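Local coordinates for protein diaminopimelate decarboxylase (Helicobacter pylori, PDB 2QGH) that catalyses the pyridoxal-phosphate-dependent decarboxylation of meso-diaminopimelate to L-lysine, the last step of bacterial lysine synthesis, at residues P34-D39 and L392-L397. Numbering follows the deposited sequence.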
ATOM      1  N   PRO A  34      14.642  -9.299  -4.579  1.00 20.26           N
ATOM      2  CA  PRO A  34      14.860  -7.881  -4.888  1.00 19.22           C
ATOM      3  C   PRO A  34      15.220  -7.142  -3.602  1.00 18.37           C
ATOM      4  O   PRO A  34      14.914  -7.605  -2.504  1.00 19.35           O
ATOM      5  CB  PRO A  34      13.510  -7.443  -5.438  1.00 17.74           C
ATOM      6  CG  PRO A  34      12.549  -8.211  -4.544  1.00 18.84           C
ATOM      7  CD  PRO A  34      13.197  -9.594  -4.455  1.00 19.43           C
ATOM      8  N   PHE A  35      15.884  -6.006  -3.726  1.00 17.77           N
ATOM      9  CA  PHE A  35      16.224  -5.250  -2.539  1.00 17.81           C
ATOM     10  C   PHE A  35      16.398  -3.777  -2.824  1.00 17.64           C
ATOM     11  O   PHE A  35      16.497  -3.361  -3.973  1.00 20.79           O
ATOM     12  CB  PHE A  35      17.491  -5.804  -1.881  1.00 19.04           C
ATOM     13  CG  PHE A  35      18.689  -5.886  -2.801  1.00 20.08           C
ATOM     14  CD1 PHE A  35      19.014  -7.082  -3.437  1.00 18.98           C
ATOM     15  CD2 PHE A  35      19.519  -4.784  -2.988  1.00 18.52           C
ATOM     16  CE1 PHE A  35      20.154  -7.180  -4.242  1.00 19.58           C
ATOM     17  CE2 PHE A  35      20.660  -4.873  -3.788  1.00 19.81           C
ATOM     18  CZ  PHE A  35      20.979  -6.074  -4.417  1.00 19.19           C
ATOM     19  N   TYR A  36      16.392  -2.982  -1.768  1.00 17.58           N
ATOM     20  CA  TYR A  36      16.602  -1.559  -1.910  1.00 18.35           C
ATOM     21  C   TYR A  36      18.085  -1.284  -1.653  1.00 19.04           C
ATOM     22  O   TYR A  36      18.671  -1.846  -0.728  1.00 20.37           O
ATOM     23  CB  TYR A  36      15.741  -0.801  -0.898  1.00 19.76           C
ATOM     24  CG  TYR A  36      14.298  -0.625  -1.325  1.00 20.05           C
ATOM     25  CD1 TYR A  36      13.947   0.339  -2.266  1.00 20.08           C
ATOM     26  CD2 TYR A  36      13.282  -1.407  -0.775  1.00 20.63           C
ATOM     27  CE1 TYR A  36      12.627   0.529  -2.651  1.00 19.73           C
ATOM     28  CE2 TYR A  36      11.950  -1.227  -1.157  1.00 21.11           C
ATOM     29  CZ  TYR A  36      11.634  -0.253  -2.092  1.00 19.98           C
ATOM     30  OH  TYR A  36      10.327  -0.039  -2.455  1.00 20.76           O
ATOM     31  N   LEU A  37      18.688  -0.440  -2.484  1.00 19.58           N
ATOM     32  CA  LEU A  37      20.097  -0.069  -2.329  1.00 21.06           C
ATOM     33  C   LEU A  37      20.199   1.456  -2.272  1.00 21.94           C
ATOM     34  O   LEU A  37      19.718   2.153  -3.175  1.00 22.14           O
ATOM     35  CB  LEU A  37      20.931  -0.595  -3.503  1.00 20.80           C
ATOM     36  CG  LEU A  37      22.446  -0.356  -3.449  1.00 19.58           C
ATOM     37  CD1 LEU A  37      23.046  -1.057  -2.241  1.00 19.57           C
ATOM     38  CD2 LEU A  37      23.083  -0.870  -4.736  1.00 18.12           C
ATOM     39  N   TYR A  38      20.827   1.970  -1.217  1.00 23.39           N
ATOM     40  CA  TYR A  38      20.960   3.415  -1.041  1.00 24.41           C
ATOM     41  C   TYR A  38      22.387   3.943  -1.084  1.00 25.13           C
ATOM     42  O   TYR A  38      23.253   3.470  -0.342  1.00 26.16           O
ATOM     43  CB  TYR A  38      20.350   3.853   0.294  1.00 23.40           C
ATOM     44  CG  TYR A  38      18.894   3.497   0.471  1.00 24.96           C
ATOM     45  CD1 TYR A  38      18.509   2.233   0.921  1.00 23.31           C
ATOM     46  CD2 TYR A  38      17.896   4.421   0.162  1.00 22.87           C
ATOM     47  CE1 TYR A  38      17.163   1.903   1.057  1.00 22.24           C
ATOM     48  CE2 TYR A  38      16.558   4.101   0.289  1.00 22.67           C
ATOM     49  CZ  TYR A  38      16.193   2.843   0.736  1.00 22.15           C
ATOM     50  OH  TYR A  38      14.856   2.539   0.842  1.00 20.63           O
ATOM     51  N   ASP A  39      22.621   4.926  -1.949  1.00 25.42           N
ATOM     52  CA  ASP A  39      23.931   5.572  -2.048  1.00 24.79           C
ATOM     53  C   ASP A  39      23.822   6.688  -1.018  1.00 22.97           C
ATOM     54  O   ASP A  39      23.227   7.727  -1.284  1.00 21.97           O
ATOM     55  CB  ASP A  39      24.144   6.192  -3.429  1.00 23.25           C
ATOM     56  CG  ASP A  39      25.565   6.709  -3.620  1.00 26.36           C
ATOM     57  OD1 ASP A  39      26.196   7.139  -2.626  1.00 25.55           O
ATOM     58  OD2 ASP A  39      26.049   6.694  -4.769  1.00 27.44           O
ATOM     59  N   LEU A 392      11.285  -6.280   1.814  1.00 14.10           N
ATOM     60  CA  LEU A 392      12.637  -6.420   1.295  1.00 13.48           C
ATOM     61  C   LEU A 392      13.819  -6.047   2.199  1.00 14.24           C
ATOM     62  O   LEU A 392      13.683  -5.365   3.226  1.00 14.67           O
ATOM     63  CB  LEU A 392      12.748  -5.621  -0.006  1.00 11.70           C
ATOM     64  CG  LEU A 392      11.610  -5.839  -1.000  1.00 12.59           C
ATOM     65  CD1 LEU A 392      11.832  -4.986  -2.250  1.00 10.04           C
ATOM     66  CD2 LEU A 392      11.529  -7.320  -1.344  1.00 10.83           C
ATOM     67  N   LEU A 393      14.984  -6.519   1.768  1.00 14.79           N
ATOM     68  CA  LEU A 393      16.276  -6.274   2.397  1.00 14.67           C
ATOM     69  C   LEU A 393      16.700  -4.881   1.928  1.00 16.60           C
ATOM     70  O   LEU A 393      16.558  -4.543   0.754  1.00 17.08           O
ATOM     71  CB  LEU A 393      17.288  -7.310   1.886  1.00 13.21           C
ATOM     72  CG  LEU A 393      18.794  -7.029   1.981  1.00 12.59           C
ATOM     73  CD1 LEU A 393      19.294  -7.349   3.379  1.00 12.39           C
ATOM     74  CD2 LEU A 393      19.548  -7.879   0.948  1.00 11.04           C
ATOM     75  N   GLU A 394      17.214  -4.070   2.837  1.00 16.61           N
ATOM     76  CA  GLU A 394      17.652  -2.740   2.461  1.00 18.72           C
ATOM     77  C   GLU A 394      19.139  -2.615   2.741  1.00 19.09           C
ATOM     78  O   GLU A 394      19.585  -2.850   3.858  1.00 16.80           O
ATOM     79  CB  GLU A 394      16.854  -1.673   3.225  1.00 18.81           C
ATOM     80  CG  GLU A 394      15.460  -1.443   2.657  1.00 22.04           C
ATOM     81  CD  GLU A 394      14.741  -0.257   3.292  1.00 24.59           C
ATOM     82  OE1 GLU A 394      14.379  -0.331   4.485  1.00 28.82           O
ATOM     83  OE2 GLU A 394      14.539   0.757   2.596  1.00 23.49           O
ATOM     84  N   LEU A 395      19.896  -2.254   1.705  1.00 21.06           N
ATOM     85  CA  LEU A 395      21.345  -2.109   1.802  1.00 23.69           C
ATOM     86  C   LEU A 395      21.801  -0.674   1.590  1.00 24.44           C
ATOM     87  O   LEU A 395      21.174   0.082   0.850  1.00 23.41           O
ATOM     88  CB  LEU A 395      22.026  -2.997   0.755  1.00 24.31           C
ATOM     89  CG  LEU A 395      21.833  -4.504   0.916  1.00 24.42           C
ATOM     90  CD1 LEU A 395      22.294  -5.233  -0.341  1.00 25.25           C
ATOM     91  CD2 LEU A 395      22.606  -4.966   2.139  1.00 25.39           C
ATOM     92  N   ALA A 396      22.906  -0.308   2.229  1.00 25.79           N
ATOM     93  CA  ALA A 396      23.441   1.039   2.085  1.00 29.76           C
ATOM     94  C   ALA A 396      24.892   1.002   1.635  1.00 31.84           C
ATOM     95  O   ALA A 396      25.625   0.062   1.934  1.00 32.77           O
ATOM     96  CB  ALA A 396      23.326   1.803   3.406  1.00 28.56           C
ATOM     97  N   LEU A 397      25.294   2.031   0.902  1.00 35.31           N
ATOM     98  CA  LEU A 397      26.663   2.144   0.418  1.00 38.60           C
ATOM     99  C   LEU A 397      27.258   3.373   1.097  1.00 40.53           C
ATOM    100  O   LEU A 397      26.688   4.462   1.009  1.00 40.81           O
ATOM    101  CB  LEU A 397      26.664   2.340  -1.099  1.00 39.65           C
ATOM    102  CG  LEU A 397      27.916   2.029  -1.930  1.00 39.56           C
ATOM    103  CD1 LEU A 397      27.661   2.486  -3.359  1.00 39.33           C
ATOM    104  CD2 LEU A 397      29.131   2.728  -1.374  1.00 39.77           C
TER
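E394 on strand 393-397 packs along Y36 and hydrogen-bonds Y38, both on strand 35-39, a parallel pair in the β-sheet domain next to the eight-stranded α/β (TIM-type) barrel of this fold type III PLP-dependent decarboxylase. Four backbone hydrogen bonds tie the strands: Y36 N gives to L393 O, Y36 O takes L395 N at 2.8 Å in an almost straight bond (177°), Y38 N gives to L395 O, and Y38 O takes L397 N. E394 can be traced from CB to its tip: CB passes Y38 CE1; CG, turned beside the backbone N (chi1 -78°), packs on Y36 CB at 3.6 Å; with the chain extended beyond CG, the carboxylate arrives beside the Y38 hydroxyl. OE1 forms a salt bridge with R406 on the next strand, while E394 OE2 accepts a hydrogen bond from Y38 OH at 2.5 Å and is also hydrogen-bonded to S380 OG, so several partners fix this buried carboxylate, and the salt bridge would favour its charged form. Y36 runs alongside E394, but its own hydroxyl bonds to D315 O; L392 CD1 approaches the Y36 ring at CE2 (3.9 Å). The other face of the sheet is apolar: L395 CD1 sits over the F35 ring, 4.2 Å from its centroid, and L37 CD1 meets L395 CB at 3.7 Å, with L27 of helix 24-30 covering both leucines. L395 O lies at the edge of the Y38 ring, 3.4 Å from Y38 CD1.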